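Local coordinates for protein guanine deaminase (Escherichia coli, PDB 6OHB) that catalyses the zinc-dependent hydrolytic deamination of guanine to xanthine and ammonia, a step of purine degradation, at residues 194-197 and 201-204. Sequence-based numbering, arbitrary orientation.
Sequences ERWH and RLLY
H197 and Y204 meet where helix 182-196 of the beta/alpha barrel of the amidohydrolase superfamily leads back into strand 203-208. With strand 164-169 the two elements form one beta-alpha-beta unit. H197 is where the backbone departs from the helix, and its CG is anti to the backbone N (chi1 -172°), which carries the imidazole across to the backbone of Y204. There ND1 accepts the backbone N-H of Y204, with N and ND1 3.2 Å apart and an N-H...ND1 angle of 159°. The donor sits at the ring edge, 16° out of the imidazole plane. The two side chains cross at about a right angle, CB of H197 lying 4.0 Å from CB of Y204. The other ring nitrogen, NE2, makes a weak hydrogen bond to OD1 of D231. Without the imidazole, as with an alanine here, the N-H of Y204 would probably lose this acceptor and a gap would open between the helix end and the strand.

One residue earlier, W196 and L202 lie alongside each other, their side chains extending in a common direction. Methyl CD1 of L202 approaches the benzo part of the indole obliquely, 3.6 Å from CE3 and 4.0 Å from CZ3 of W196. The indole also stacks with F153 and gives its NE1 hydrogen to D150, both on helix 146-158, which limit its freedom to turn. L202 touches that helix too, while the hydroxyl of Y204 accepts the backbone N-H of K167. CB of L202 lies 3.7 Å from the carbonyl O of W196.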
loop_
_atom_site.group_PDB
_atom_site.type_symbol
_atom_site.label_atom_id
_atom_site.label_comp_id
_atom_site.label_asym_id
_atom_site.label_seq_id
_atom_site.Cartn_x
_atom_site.Cartn_y
_atom_site.Cartn_z
ATOM N N GLU A 194 34.136 -7.754 17.829
ATOM C CA GLU A 194 35.553 -7.877 17.509
ATOM C C GLU A 194 35.773 -8.381 16.091
ATOM O O GLU A 194 36.803 -8.071 15.480
ATOM C CB GLU A 194 36.227 -8.829 18.495
ATOM C CD GLU A 194 37.865 -6.840 20.457
ATOM O OE1 GLU A 194 36.853 -6.139 20.670
ATOM O OE2 GLU A 194 38.489 -6.838 19.371
ATOM N N ARG A 195 34.830 -9.147 15.545
ATOM C CA ARG A 195 35.017 -9.653 14.191
ATOM C C ARG A 195 34.502 -8.705 13.117
ATOM O O ARG A 195 35.102 -8.626 12.036
ATOM C CB ARG A 195 34.322 -11.009 14.027
ATOM C CG ARG A 195 34.462 -11.609 12.633
ATOM C CD ARG A 195 33.891 -13.014 12.570
ATOM N N TRP A 196 33.449 -7.936 13.401
ATOM C CA TRP A 196 32.733 -7.229 12.349
ATOM C C TRP A 196 32.645 -5.726 12.538
ATOM O O TRP A 196 32.481 -5.017 11.544
ATOM C CB TRP A 196 31.298 -7.773 12.215
ATOM C CG TRP A 196 31.204 -9.209 11.771
ATOM C CD1 TRP A 196 30.722 -10.257 12.498
ATOM C CD2 TRP A 196 31.588 -9.747 10.498
ATOM N NE1 TRP A 196 30.788 -11.416 11.763
ATOM C CE2 TRP A 196 31.315 -11.131 10.531
ATOM C CE3 TRP A 196 32.137 -9.195 9.336
ATOM C CZ2 TRP A 196 31.574 -11.971 9.448
ATOM C CZ3 TRP A 196 32.392 -10.029 8.260
ATOM C CH2 TRP A 196 32.110 -11.403 8.326
ATOM N N HIS A 197 32.720 -5.218 13.766
ATOM C CA HIS A 197 32.587 -3.780 13.954
ATOM C C HIS A 197 33.745 -3.059 13.270
ATOM O O HIS A 197 34.917 -3.366 13.511
ATOM C CB HIS A 197 32.524 -3.426 15.439
ATOM C CG HIS A 197 32.208 -1.985 15.696
ATOM N ND1 HIS A 197 31.114 -1.357 15.143
ATOM C CD2 HIS A 197 32.849 -1.047 16.434
ATOM C CE1 HIS A 197 31.091 -0.093 15.532
ATOM N NE2 HIS A 197 32.132 0.120 16.317
ATOM N N ARG A 201 32.941 -1.394 5.701
ATOM C CA ARG A 201 31.880 -0.441 5.975
ATOM C C ARG A 201 30.832 -1.009 6.926
ATOM O O ARG A 201 29.804 -0.367 7.158
ATOM C CB ARG A 201 31.223 0.015 4.668
ATOM C CG ARG A 201 32.159 0.753 3.710
ATOM C CD ARG A 201 31.508 0.935 2.338
ATOM N NE ARG A 201 30.470 1.965 2.360
ATOM C CZ ARG A 201 29.380 1.959 1.598
ATOM N NH1 ARG A 201 29.159 0.973 0.738
ATOM N NH2 ARG A 201 28.502 2.945 1.702
ATOM N N LEU A 202 31.080 -2.185 7.491
ATOM C CA LEU A 202 30.137 -2.803 8.406
ATOM C C LEU A 202 30.219 -2.153 9.782
ATOM O O LEU A 202 31.253 -1.603 10.176
ATOM C CB LEU A 202 30.411 -4.303 8.524
ATOM C CG LEU A 202 30.335 -5.089 7.216
ATOM C CD1 LEU A 202 30.704 -6.546 7.441
ATOM C CD2 LEU A 202 28.943 -4.974 6.601
ATOM N N LEU A 203 29.104 -2.209 10.508
ATOM C CA LEU A 203 28.999 -1.631 11.840
ATOM C C LEU A 203 28.126 -2.531 12.701
ATOM O O LEU A 203 27.211 -3.192 12.202
ATOM C CB LEU A 203 28.411 -0.212 11.793
ATOM C CG LEU A 203 29.150 0.808 10.920
ATOM C CD1 LEU A 203 28.277 2.015 10.611
ATOM C CD2 LEU A 203 30.446 1.238 11.593
ATOM N N TYR A 204 28.409 -2.552 14.001
ATOM C CA TYR A 204 27.696 -3.416 14.934
ATOM C C TYR A 204 26.771 -2.602 15.830
ATOM O O TYR A 204 27.110 -1.494 16.253
ATOM C CB TYR A 204 28.662 -4.241 15.794
ATOM C CG TYR A 204 27.946 -5.296 16.617
ATOM C CD1 TYR A 204 27.379 -4.979 17.852
ATOM C CD2 TYR A 204 27.822 -6.597 16.155
ATOM C CE1 TYR A 204 26.715 -5.931 18.595
ATOM C CE2 TYR A 204 27.162 -7.553 16.895
ATOM C CZ TYR A 204 26.608 -7.214 18.112
ATOM O OH TYR A 204 25.947 -8.161 18.853
#